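Local structure of beta-Ala-His dipeptidase (Homo sapiens, 3DLJ) at residues E131-L136 and E460-R464; L355-V361 and M389-P395. The protein hydrolyses the peptide bond of Xaa-His dipeptides, above all carnosine and anserine, as a secreted homodimeric metallopeptidase with two zinc ions per subunit. The contacts are given in a common frame with arbitrary orientation. Numbering follows the deposited sequence.

Contact 1 of 2, residues E131-L136 and E460-R464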
loop_
_atom_site.group_PDB
_atom_site.type_symbol
_atom_site.label_atom_id
_atom_site.label_comp_id
_atom_site.label_asym_id
_atom_site.label_seq_id
_atom_site.Cartn_x
_atom_site.Cartn_y
_atom_site.Cartn_z
ATOM N N GLU A 131 -6.154 1.947 -22.051
ATOM C CA GLU A 131 -4.894 1.286 -22.387
ATOM C C GLU A 131 -4.086 2.172 -23.299
ATOM O O GLU A 131 -4.589 2.630 -24.314
ATOM C CB GLU A 131 -5.124 -0.075 -23.061
ATOM C CG GLU A 131 -3.823 -0.868 -23.234
ATOM C CD GLU A 131 -4.038 -2.357 -23.496
ATOM O OE1 GLU A 131 -5.186 -2.780 -23.763
ATOM O OE2 GLU A 131 -3.055 -3.114 -23.422
ATOM N N VAL A 132 -2.831 2.407 -22.940
ATOM C CA VAL A 132 -1.919 3.198 -23.762
ATOM C C VAL A 132 -0.589 2.460 -23.755
ATOM O O VAL A 132 -0.031 2.249 -22.684
ATOM C CB VAL A 132 -1.724 4.659 -23.215
ATOM C CG1 VAL A 132 -0.757 5.432 -24.076
ATOM C CG2 VAL A 132 -3.077 5.436 -23.131
ATOM N N ASP A 133 -0.104 2.063 -24.936
ATOM C CA ASP A 133 1.134 1.291 -25.083
ATOM C C ASP A 133 1.285 0.165 -24.032
ATOM O O ASP A 133 2.243 0.144 -23.246
ATOM C CB ASP A 133 2.359 2.227 -25.066
ATOM C CG ASP A 133 2.227 3.411 -26.040
ATOM O OD1 ASP A 133 1.876 3.183 -27.226
ATOM O OD2 ASP A 133 2.485 4.574 -25.608
ATOM N N GLY A 134 0.327 -0.758 -24.019
ATOM C CA GLY A 134 0.325 -1.866 -23.069
ATOM C C GLY A 134 0.174 -1.512 -21.588
ATOM O O GLY A 134 0.364 -2.382 -20.739
ATOM N N LYS A 135 -0.156 -0.259 -21.267
ATOM C CA LYS A 135 -0.356 0.167 -19.872
ATOM C C LYS A 135 -1.831 0.506 -19.607
ATOM O O LYS A 135 -2.444 1.264 -20.361
ATOM C CB LYS A 135 0.508 1.385 -19.547
ATOM C CG LYS A 135 1.999 1.175 -19.757
ATOM C CD LYS A 135 2.744 2.477 -19.737
ATOM C CE LYS A 135 2.840 3.074 -21.109
ATOM N NZ LYS A 135 2.758 4.560 -21.002
ATOM N N LEU A 136 -2.391 -0.051 -18.546
ATOM C CA LEU A 136 -3.829 0.135 -18.252
ATOM C C LEU A 136 -3.986 1.186 -17.175
ATOM O O LEU A 136 -3.742 0.908 -16.003
ATOM C CB LEU A 136 -4.471 -1.194 -17.804
ATOM C CG LEU A 136 -4.197 -2.428 -18.684
ATOM C CD1 LEU A 136 -4.587 -3.772 -18.008
ATOM C CD2 LEU A 136 -4.910 -2.245 -20.026
ATOM N N GLU A 460 -2.040 6.571 -12.319
ATOM C CA GLU A 460 -1.866 5.176 -11.909
ATOM C C GLU A 460 -2.200 4.224 -13.062
ATOM O O GLU A 460 -3.142 4.451 -13.791
ATOM C CB GLU A 460 -2.799 4.844 -10.729
ATOM C CG GLU A 460 -2.596 3.430 -10.219
ATOM C CD GLU A 460 -3.538 3.018 -9.132
ATOM O OE1 GLU A 460 -4.225 3.887 -8.509
ATOM O OE2 GLU A 460 -3.559 1.794 -8.861
ATOM N N LYS A 461 -1.436 3.149 -13.188
ATOM C CA LYS A 461 -1.678 2.108 -14.193
ATOM C C LYS A 461 -1.235 0.769 -13.611
ATOM O O LYS A 461 -0.515 0.721 -12.605
ATOM C CB LYS A 461 -0.856 2.379 -15.472
ATOM C CG LYS A 461 0.631 2.517 -15.144
ATOM C CD LYS A 461 1.532 2.076 -16.225
ATOM C CE LYS A 461 3.002 2.192 -15.831
ATOM N NZ LYS A 461 3.542 0.896 -15.342
ATOM N N ILE A 462 -1.661 -0.310 -14.266
ATOM C CA ILE A 462 -0.963 -1.565 -14.214
ATOM C C ILE A 462 -0.651 -1.923 -15.664
ATOM O O ILE A 462 -1.479 -1.659 -16.556
ATOM C CB ILE A 462 -1.758 -2.688 -13.472
ATOM C CG1 ILE A 462 -0.822 -3.878 -13.162
ATOM C CG2 ILE A 462 -3.049 -3.106 -14.254
ATOM C CD1 ILE A 462 -1.430 -4.949 -12.317
ATOM N N ASN A 463 0.542 -2.474 -15.921
ATOM C CA ASN A 463 0.837 -3.010 -17.255
ATOM C C ASN A 463 -0.009 -4.244 -17.580
ATOM O O ASN A 463 -0.174 -5.120 -16.732
ATOM C CB ASN A 463 2.332 -3.353 -17.417
ATOM C CG ASN A 463 3.235 -2.163 -17.159
ATOM O OD1 ASN A 463 2.808 -1.017 -17.247
ATOM N ND2 ASN A 463 4.493 -2.429 -16.846
ATOM N N ARG A 464 -0.539 -4.316 -18.804
ATOM C CA ARG A 464 -1.271 -5.514 -19.252
ATOM C C ARG A 464 -0.434 -6.787 -19.041
ATOM O O ARG A 464 -0.951 -7.815 -18.596
ATOM C CB ARG A 464 -1.689 -5.393 -20.728
ATOM C CG ARG A 464 -2.360 -6.649 -21.268
ATOM C CD ARG A 464 -2.537 -6.643 -22.793
ATOM N NE ARG A 464 -3.733 -5.907 -23.184
ATOM C CZ ARG A 464 -4.938 -6.439 -23.379
ATOM N NH1 ARG A 464 -5.934 -5.648 -23.730
ATOM N NH2 ARG A 464 -5.157 -7.743 -23.225
#
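Leu-136 lies across the strand 461-463, its CD1 4.1 Å from CG2 of Ile-462 and 3.9 Å from CA of Arg-464, and Val-28 and Leu-31 of helix 24-35 pack on this side. The backbones pair antiparallel: Leu-136 N donates to Ile-462 O at 2.7 Å and Ile-462 N to Leu-136 O at 3.0 Å. At the neighbouring position, Lys-135 faces Asn-463 as a non-hydrogen-bonded pair, with Lys-135 CB also 3.5 Å from Lys-461 CD. Where the strand gives way to helix 464-482, Arg-464 N still bonds to Gly-134 O at 2.9 Å. The Arg-464 side chain reaches back to Glu-131 in a two-pronged salt bridge, NE to OE2 at 2.9 Å and NH1 to OE1 at 3.0 Å, while its NH2 pairs with Asp-25. The Glu-460 carboxylate forms a salt bridge with Arg-139 and accepts a hydrogen bond from N of the zinc ligand Asp-143. The whole is a three-stranded antiparallel sheet, a type I' hairpin at Val-132 to Lys-135 plus strand 461-463, beside the dizinc site of an M20 peptidase.

Contact 2 of 2, residues L355-V361 and M389-P395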
loop_
_atom_site.group_PDB
_atom_site.type_symbol
_atom_site.label_atom_id
_atom_site.label_comp_id
_atom_site.label_asym_id
_atom_site.label_seq_id
_atom_site.Cartn_x
_atom_site.Cartn_y
_atom_site.Cartn_z
ATOM N N LEU A 355 9.992 3.895 9.497
ATOM C CA LEU A 355 10.770 3.308 10.566
ATOM C C LEU A 355 11.400 1.998 10.133
ATOM O O LEU A 355 10.838 1.272 9.324
ATOM C CB LEU A 355 9.920 3.121 11.811
ATOM C CG LEU A 355 9.048 4.301 12.259
ATOM C CD1 LEU A 355 8.288 3.916 13.541
ATOM C CD2 LEU A 355 9.883 5.516 12.525
ATOM N N VAL A 356 12.584 1.724 10.675
ATOM C CA VAL A 356 13.342 0.526 10.358
ATOM C C VAL A 356 13.841 -0.108 11.679
ATOM O O VAL A 356 13.858 0.550 12.718
ATOM C CB VAL A 356 14.548 0.844 9.411
ATOM C CG1 VAL A 356 14.058 1.468 8.115
ATOM C CG2 VAL A 356 15.574 1.756 10.104
ATOM N N PRO A 357 14.201 -1.399 11.650
ATOM C CA PRO A 357 14.871 -2.011 12.798
ATOM C C PRO A 357 16.114 -1.220 13.235
ATOM O O PRO A 357 16.895 -0.813 12.374
ATOM C CB PRO A 357 15.278 -3.392 12.274
ATOM C CG PRO A 357 14.365 -3.675 11.145
ATOM C CD PRO A 357 13.936 -2.370 10.564
ATOM N N HIS A 358 16.307 -0.990 14.537
ATOM C CA HIS A 358 15.393 -1.410 15.604
ATOM C C HIS A 358 14.651 -0.251 16.282
ATOM O O HIS A 358 14.600 -0.192 17.502
ATOM C CB HIS A 358 16.159 -2.200 16.673
ATOM C CG HIS A 358 16.287 -3.653 16.359
ATOM N ND1 HIS A 358 17.399 -4.395 16.700
ATOM C CD2 HIS A 358 15.450 -4.499 15.708
ATOM C CE1 HIS A 358 17.236 -5.640 16.282
ATOM N NE2 HIS A 358 16.064 -5.728 15.674
ATOM N N MET A 359 14.066 0.654 15.496
ATOM C CA MET A 359 13.437 1.864 16.056
ATOM C C MET A 359 12.139 1.613 16.865
ATOM O O MET A 359 11.241 0.905 16.423
ATOM C CB MET A 359 13.187 2.904 14.943
ATOM C CG MET A 359 14.448 3.302 14.145
ATOM S SD MET A 359 14.123 4.307 12.673
ATOM C CE MET A 359 13.861 5.928 13.428
ATOM N N ASN A 360 12.044 2.250 18.027
ATOM C CA ASN A 360 10.825 2.248 18.835
ATOM C C ASN A 360 9.845 3.407 18.500
ATOM O O ASN A 360 10.206 4.582 18.587
ATOM C CB ASN A 360 11.199 2.282 20.319
ATOM C CG ASN A 360 9.994 2.106 21.227
ATOM O OD1 ASN A 360 9.452 3.082 21.751
ATOM N ND2 ASN A 360 9.549 0.853 21.395
ATOM N N VAL A 361 8.609 3.050 18.145
ATOM C CA VAL A 361 7.534 4.011 17.876
ATOM C C VAL A 361 7.328 5.040 19.005
ATOM O O VAL A 361 7.196 6.241 18.752
ATOM C CB VAL A 361 6.181 3.283 17.565
ATOM C CG1 VAL A 361 5.056 4.276 17.402
ATOM C CG2 VAL A 361 6.281 2.446 16.305
ATOM N N MET A 389 1.044 12.383 16.979
ATOM C CA MET A 389 1.363 11.238 16.150
ATOM C C MET A 389 0.102 10.394 16.009
ATOM O O MET A 389 -0.385 9.797 16.961
ATOM C CB MET A 389 2.514 10.426 16.725
ATOM C CG MET A 389 3.069 9.432 15.726
ATOM S SD MET A 389 4.222 8.298 16.484
ATOM C CE MET A 389 3.077 7.234 17.372
ATOM N N THR A 390 -0.426 10.380 14.798
ATOM C CA THR A 390 -1.751 9.854 14.551
ATOM C C THR A 390 -1.645 8.403 14.138
ATOM O O THR A 390 -2.606 7.652 14.241
ATOM C CB THR A 390 -2.508 10.712 13.490
ATOM O OG1 THR A 390 -1.630 11.016 12.394
ATOM C CG2 THR A 390 -2.965 12.061 14.108
ATOM N N LEU A 391 -0.455 8.003 13.709
ATOM C CA LEU A 391 -0.236 6.664 13.185
ATOM C C LEU A 391 1.197 6.249 13.504
ATOM O O LEU A 391 2.124 7.031 13.287
ATOM C CB LEU A 391 -0.493 6.687 11.690
ATOM C CG LEU A 391 -0.024 5.649 10.698
ATOM C CD1 LEU A 391 -0.472 4.313 11.151
ATOM C CD2 LEU A 391 -0.681 5.998 9.370
ATOM N N GLY A 392 1.360 5.030 14.028
ATOM C CA GLY A 392 2.651 4.526 14.474
ATOM C C GLY A 392 2.756 3.021 14.351
ATOM O O GLY A 392 2.194 2.281 15.146
ATOM N N LEU A 393 3.452 2.558 13.323
ATOM C CA LEU A 393 3.528 1.126 13.052
ATOM C C LEU A 393 4.964 0.662 12.987
ATOM O O LEU A 393 5.814 1.329 12.402
ATOM C CB LEU A 393 2.806 0.781 11.748
ATOM C CG LEU A 393 1.396 1.358 11.517
ATOM C CD1 LEU A 393 0.864 0.902 10.182
ATOM C CD2 LEU A 393 0.363 1.034 12.632
ATOM N N HIS A 394 5.225 -0.482 13.597
ATOM C CA HIS A 394 6.533 -1.104 13.537
ATOM C C HIS A 394 6.778 -1.747 12.171
ATOM O O HIS A 394 5.830 -2.075 11.456
ATOM C CB HIS A 394 6.688 -2.128 14.672
ATOM C CG HIS A 394 6.890 -1.508 16.019
ATOM N ND1 HIS A 394 8.109 -1.005 16.430
ATOM C CD2 HIS A 394 6.026 -1.291 17.041
ATOM C CE1 HIS A 394 7.990 -0.519 17.656
ATOM N NE2 HIS A 394 6.736 -0.680 18.050
ATOM N N PRO A 395 8.059 -1.902 11.787
ATOM C CA PRO A 395 8.377 -2.621 10.550
ATOM C C PRO A 395 8.091 -4.116 10.640
ATOM O O PRO A 395 7.950 -4.676 11.731
ATOM C CB PRO A 395 9.872 -2.362 10.360
ATOM C CG PRO A 395 10.365 -1.950 11.642
ATOM C CD PRO A 395 9.267 -1.379 12.450
#
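This is a side-chain packing contact, with no hydrogen bond between the segments, where the loop joining strand 346-355 to helix 361-377 lies against strand 384-397. At its centre Val-361, in the first turn of that helix, points at the strand. Its CG2 sits over the face of the His-394 ring, 3.6 Å from the ring centroid and 11° off the normal, a CH-pi contact; its CG1 meets Met-389 CE at 3.6 Å and Gly-392 CA at 3.8 Å, so close that a CB on Gly-392 would clash. Strand 346-355, helix 361-377 and strand 384-397 form a beta-alpha-beta unit of the M20 dimerisation-type domain, the helix packing on the sheet in which strand 216-232 pairs with both strands. Asn-360 N-caps the helix through OD1 to Ala-363 N. At the far end of the loop Pro-395 CG touches Pro-357 CD at 3.8 Å. The peptide before His-358 is cis, and the bend it belongs to is tied by Met-359 N to Val-356 O at 2.8 Å.

How the contacts relate
Contact 1 and contact 2 stand on opposite sides of the chain's centre, their own centres 34 Å apart and their nearest atoms about 18 Å apart, with no sheet in common. Along the chain contact 2 is nested within the loop closed by contact 1: 131-136 comes first, then 355-361 and 389-395, and 460-464 last. This order reflects the M20 architecture, in which a smaller domain is inserted in the sequence of the catalytic one. Contact 1 joins early and late parts of the catalytic domain close to the zinc ions, after the chain has passed through the inserted domain; contact 2 joins elements within that insertion, with the side chain of Leu-393 about 12 Å from a zinc ion.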